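Local atomic coordinates of chitooligosaccharide oxidase (Gibberella zeae, PDB entry 6Y0R), a protein that oxidises the C1 hydroxyl of chitooligosaccharides to the corresponding lactones with a bicovalently bound FAD, reducing molecular oxygen to hydrogen peroxide. Residues G166-V171 / D377-T382; T266-V271 / S277-Y282. One frame throughout, in Å; residues are numbered along the deposited sequence.

Interaction 1 (G166-V171 / D377-T382); sequences GGYGMV and DITGGT. With FAD (flavin-adenine dinucleotide), chain B.
The Y168 ring overlaps the CB-carboxylate arm of D377 obliquely, the two planes nearly parallel at 6° but offset toward the CE2 flank, with Y168 CE2 3.5 Å from D377 OD2. In this FAD-linked oxidase with a PCMH-type flavin domain, the contact joins the loop between helices 159-165 and 172-175 to the end of strand 371-378, part of the antiparallel sheet of the other half of the fold. The two side chains run antiparallel past one another, so the phenol oxygen passes the acid and reaches the backbone beyond it. T379 approaches from the same side of the ring plane but at the opposite flank, CG2 lying 3.8 Å from Y168 CE1.

With CG swung opposite the backbone N (chi1 176°), the tyrosine sends its ring to the sheet while its main chain faces the flavin. There the Y168 backbone pairs with the isoalloxazine like a base: Y168 N donates to FAD O2 over 3.0 Å, and FAD N3 donates to Y168 O over 2.8 Å, both bonds almost straight. G166 and G167, at backbone angles that suit glycine, lead the chain into this position. The phenol reaches the I378 peptide in the hydrogen bond from Y168 OH to I378 O, a long 3.3 Å, whose donor stands above the carbonyl plane, 62° out of it.

Interaction 2 (T266-V271 / S277-Y282); sequences TMQMGV and SVDGAY
Strands 266-271 and 277-282 form the two arms of an antiparallel beta hairpin, running at 165° to each other with their axes 4.6 Å apart. T266 with A281, Q268 with D279 and G270 with S277 are hydrogen-bonded pairs, each closed by two backbone bonds, among them G270 N to S277 O at 2.7 Å. The non-hydrogen-bonded pairs M267 with G280 and M269 with V278 lie between them. G280 has no side chain, and the backbones draw together here, M267 CA standing 3.9 Å from G280 CA.

The sheet has two chemically distinct faces. On one, M267, M269 and V278 form an apolar layer beneath helix 247-260, where F254 touches all three. M269 folds back at chi2 and chi3, bringing its CE methyl to 3.5 Å from V278 CG2, while its sulfur SD sits 3.6 Å from S277 O.

Q268 and D279 share the other face with T266, and M170 packs over both. Each of the two holds CG between its backbone N and carbonyl carbon, and beyond CG the glutamine chain runs extended. Q268 NE2 donates to D279 OD2 over 2.7 Å, using the syn lone pair of that oxygen, with OD2 lying close to the plane of the Q268 amide, although amide and carboxylate are turned 60° apart. As modelled, the bond fits an amide nitrogen facing the D279 carboxylate and would restrain the amide's rotation, while OE1 at the other end lies close to D377 OD1.

Overall arrangement
Interaction 2 is nested in the chain between the two segments of interaction 1, and their centres lie 11 Å apart. Strands 371-378 and 265-272 are neighbours in one sheet, joined among other places where I378 N approaches M267 O at 3.2 Å, a probable hydrogen bond. Loop 166-171 also rests directly on the hairpin: Y168 OH packs 3.3 Å from T266 CG2, and M170 O lies 3.4 Å from T266 CB. R173, just past that loop, links both contacts, its N bonding to T266 OG1 and its NE to G380 O. Y168 touches the flavin itself, whereas the hairpin approaches the cofactor through the Q268 side chain, about 7 Å from FAD.

Interaction 1 (G166-V171 / D377-T382)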
# COMPACT_ATOMS: atom_id res chain seq x y z
N GLY A 166 4.16 2.03 3.42
CA GLY A 166 4.29 3.25 2.62
C GLY A 166 3.02 4.05 2.70
O GLY A 166 2.78 4.71 3.75
N GLY A 167 2.19 3.86 1.68
CA GLY A 167 0.84 4.45 1.61
C GLY A 167 0.80 5.62 0.65
O GLY A 167 1.07 6.75 1.05
N TYR A 168 0.50 5.34 -0.61
CA TYR A 168 0.60 6.32 -1.70
C TYR A 168 -0.81 6.74 -2.12
O TYR A 168 -1.62 5.88 -2.48
CB TYR A 168 1.37 5.73 -2.88
CG TYR A 168 1.42 6.66 -4.06
CD1 TYR A 168 2.40 7.64 -4.19
CD2 TYR A 168 0.48 6.52 -5.08
CE1 TYR A 168 2.39 8.50 -5.29
CE2 TYR A 168 0.48 7.37 -6.17
CZ TYR A 168 1.44 8.36 -6.28
OH TYR A 168 1.37 9.14 -7.43
N GLY A 169 -1.10 8.04 -2.14
CA GLY A 169 -2.41 8.49 -2.65
C GLY A 169 -2.34 9.85 -3.31
O GLY A 169 -1.24 10.28 -3.70
N MET A 170 -3.50 10.47 -3.41
CA MET A 170 -3.70 11.64 -4.29
C MET A 170 -3.09 12.94 -3.75
O MET A 170 -3.20 13.93 -4.47
CB MET A 170 -5.21 11.83 -4.51
CG MET A 170 -5.80 10.65 -5.26
SD MET A 170 -5.15 10.72 -6.93
CE MET A 170 -5.37 9.01 -7.42
N VAL A 171 -2.52 12.97 -2.54
CA VAL A 171 -1.73 14.15 -2.12
C VAL A 171 -0.31 13.73 -1.73
O VAL A 171 0.31 14.48 -0.95
CB VAL A 171 -2.42 14.95 -1.00
CG1 VAL A 171 -3.71 15.57 -1.54
CG2 VAL A 171 -2.66 14.16 0.27
N ASP A 377 2.41 6.01 -11.90
CA ASP A 377 2.25 7.13 -10.95
C ASP A 377 3.54 7.94 -10.96
O ASP A 377 4.60 7.34 -10.87
CB ASP A 377 1.96 6.61 -9.54
CG ASP A 377 0.84 5.59 -9.39
OD1 ASP A 377 -0.06 5.57 -10.23
OD2 ASP A 377 0.92 4.76 -8.43
N ILE A 378 3.45 9.27 -10.94
CA ILE A 378 4.66 10.11 -10.70
C ILE A 378 4.82 10.22 -9.19
O ILE A 378 3.94 10.84 -8.53
CB ILE A 378 4.54 11.50 -11.38
CG1 ILE A 378 4.32 11.33 -12.88
CG2 ILE A 378 5.79 12.29 -11.05
CD1 ILE A 378 3.56 12.46 -13.54
N THR A 379 5.78 9.52 -8.59
CA THR A 379 6.06 9.63 -7.14
C THR A 379 7.10 10.72 -6.87
O THR A 379 7.09 11.22 -5.76
CB THR A 379 6.58 8.31 -6.55
OG1 THR A 379 7.83 7.96 -7.13
CG2 THR A 379 5.60 7.19 -6.77
N GLY A 380 7.99 10.99 -7.81
CA GLY A 380 9.15 11.88 -7.56
C GLY A 380 9.03 13.25 -8.21
O GLY A 380 7.91 13.77 -8.42
N GLY A 381 10.20 13.81 -8.50
CA GLY A 381 10.35 15.15 -9.08
C GLY A 381 10.90 16.10 -8.02
O GLY A 381 10.87 15.78 -6.83
N THR A 382 11.40 17.22 -8.50
CA THR A 382 12.07 18.23 -7.66
C THR A 382 11.29 18.51 -6.38
O THR A 382 11.93 18.54 -5.29
CB THR A 382 12.23 19.51 -8.47
OG1 THR A 382 12.92 19.20 -9.68
CG2 THR A 382 12.99 20.55 -7.68
PA FAD B . -3.37 -6.72 5.64
O1A FAD B . -3.52 -7.83 4.68
O2A FAD B . -4.15 -6.72 6.90
O5B FAD B . -1.84 -6.52 6.03
C5B FAD B . -0.84 -6.21 5.06
C4B FAD B . 0.52 -6.56 5.61
O4B FAD B . 0.80 -5.73 6.77
C3B FAD B . 0.74 -8.00 6.12
O3B FAD B . 2.12 -8.37 6.04
C2B FAD B . 0.33 -7.88 7.59
O2B FAD B . 0.81 -8.94 8.42
C1B FAD B . 0.90 -6.54 7.94
N9A FAD B . 0.22 -5.86 9.03
C8A FAD B . -1.05 -5.36 9.01
N7A FAD B . -1.40 -4.79 10.15
C5A FAD B . -0.28 -4.94 10.97
C6A FAD B . -0.02 -4.56 12.30
N6A FAD B . -0.91 -3.89 13.03
N1A FAD B . 1.19 -4.89 12.84
C2A FAD B . 2.05 -5.58 12.07
N3A FAD B . 1.92 -5.97 10.79
C4A FAD B . 0.72 -5.62 10.29
N1 FAD B . -1.97 1.04 -1.70
C2 FAD B . -1.55 2.30 -1.86
O2 FAD B . -0.38 2.66 -1.48
N3 FAD B . -2.40 3.23 -2.40
C4 FAD B . -3.69 2.94 -2.81
O4 FAD B . -4.41 3.84 -3.29
C4X FAD B . -4.16 1.62 -2.64
N5 FAD B . -5.42 1.32 -2.97
C5X FAD B . -5.88 0.06 -2.67
C6 FAD B . -7.24 -0.26 -2.94
C7 FAD B . -7.74 -1.52 -2.67
C7M FAD B . -9.18 -1.87 -2.98
C8 FAD B . -6.88 -2.51 -2.03
C8M FAD B . -7.37 -3.88 -1.59
C9 FAD B . -5.52 -2.19 -1.81
C9A FAD B . -5.01 -0.92 -2.13
N10 FAD B . -3.67 -0.60 -1.86
C10 FAD B . -3.20 0.70 -2.07
C1' FAD B . -2.73 -1.58 -1.32
C2' FAD B . -2.67 -1.52 0.21
O2' FAD B . -1.90 -0.40 0.64
C3' FAD B . -2.04 -2.80 0.69
O3' FAD B . -2.90 -3.87 0.24
C4' FAD B . -1.91 -2.78 2.22
O4' FAD B . -0.82 -3.61 2.66
C5' FAD B . -3.19 -3.24 2.83
O5' FAD B . -3.18 -3.05 4.26
P FAD B . -4.22 -3.89 5.11
O1P FAD B . -4.05 -3.53 6.54
O2P FAD B . -5.59 -3.82 4.55
O3P FAD B . -3.73 -5.40 4.79

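Interaction 2 (T266-V271 / S277-Y282)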
# COMPACT_ATOMS: atom_id res chain seq x y z
N THR A 266 -0.55 15.53 -7.75
CA THR A 266 -0.23 14.10 -7.77
C THR A 266 -1.04 13.50 -8.90
O THR A 266 -2.24 13.80 -8.97
CB THR A 266 -0.43 13.43 -6.41
OG1 THR A 266 0.37 14.04 -5.38
CG2 THR A 266 -0.10 11.95 -6.48
N MET A 267 -0.42 12.76 -9.81
CA MET A 267 -1.20 12.22 -10.91
C MET A 267 -0.57 10.95 -11.45
O MET A 267 0.60 10.62 -11.10
CB MET A 267 -1.37 13.23 -12.05
CG MET A 267 -0.13 13.62 -12.75
SD MET A 267 -0.64 14.90 -13.99
CE MET A 267 -2.20 14.24 -14.54
N GLN A 268 -1.37 10.27 -12.24
CA GLN A 268 -1.02 8.95 -12.77
C GLN A 268 -1.58 8.76 -14.18
O GLN A 268 -2.59 9.38 -14.54
CB GLN A 268 -1.50 7.89 -11.79
CG GLN A 268 -3.00 7.88 -11.65
CD GLN A 268 -3.50 6.94 -10.57
OE1 GLN A 268 -2.75 6.16 -9.98
NE2 GLN A 268 -4.78 7.09 -10.26
N MET A 269 -0.96 7.84 -14.90
CA MET A 269 -1.39 7.42 -16.22
C MET A 269 -2.00 6.02 -16.08
O MET A 269 -1.29 5.11 -15.60
CB MET A 269 -0.22 7.39 -17.19
CG MET A 269 -0.65 6.98 -18.59
SD MET A 269 -1.52 8.24 -19.52
CE MET A 269 -0.30 9.54 -19.62
N GLY A 270 -3.26 5.85 -16.48
CA GLY A 270 -3.87 4.52 -16.53
C GLY A 270 -3.78 3.95 -17.94
O GLY A 270 -3.87 4.74 -18.92
N VAL A 271 -3.52 2.65 -18.09
CA VAL A 271 -3.36 2.00 -19.42
C VAL A 271 -4.12 0.69 -19.36
O VAL A 271 -3.97 -0.03 -18.37
CB VAL A 271 -1.89 1.79 -19.80
CG1 VAL A 271 -1.81 1.29 -21.23
CG2 VAL A 271 -1.02 3.06 -19.61
N SER A 277 -5.23 7.12 -20.13
CA SER A 277 -5.97 8.24 -19.51
C SER A 277 -5.16 8.75 -18.33
O SER A 277 -4.58 7.93 -17.63
CB SER A 277 -7.35 7.81 -19.05
OG SER A 277 -8.06 8.93 -18.55
N VAL A 278 -5.15 10.06 -18.13
CA VAL A 278 -4.51 10.69 -16.96
C VAL A 278 -5.57 10.91 -15.89
O VAL A 278 -6.71 11.32 -16.21
CB VAL A 278 -3.81 12.00 -17.35
CG1 VAL A 278 -3.33 12.71 -16.11
CG2 VAL A 278 -2.69 11.76 -18.33
N ASP A 279 -5.25 10.61 -14.62
CA ASP A 279 -6.12 11.06 -13.51
C ASP A 279 -5.24 11.58 -12.38
O ASP A 279 -4.11 11.12 -12.21
CB ASP A 279 -7.11 10.02 -13.02
CG ASP A 279 -6.45 8.95 -12.25
OD1 ASP A 279 -5.96 8.00 -12.92
OD2 ASP A 279 -6.45 9.06 -10.97
N GLY A 280 -5.74 12.55 -11.64
CA GLY A 280 -4.94 13.10 -10.56
C GLY A 280 -5.74 14.00 -9.66
O GLY A 280 -6.97 14.16 -9.87
N ALA A 281 -5.06 14.62 -8.71
CA ALA A 281 -5.65 15.61 -7.80
C ALA A 281 -4.71 16.78 -7.65
O ALA A 281 -3.50 16.61 -7.64
CB ALA A 281 -5.95 15.03 -6.45
N TYR A 282 -5.30 17.97 -7.47
CA TYR A 282 -4.55 19.23 -7.37
C TYR A 282 -5.03 19.97 -6.11
O TYR A 282 -6.23 20.27 -5.99
CB TYR A 282 -4.78 20.06 -8.62
CG TYR A 282 -4.17 21.44 -8.56
CD1 TYR A 282 -2.83 21.61 -8.86
CD2 TYR A 282 -4.94 22.55 -8.27
CE1 TYR A 282 -2.23 22.86 -8.83
CE2 TYR A 282 -4.35 23.80 -8.22
CZ TYR A 282 -3.00 23.96 -8.51
OH TYR A 282 -2.42 25.21 -8.47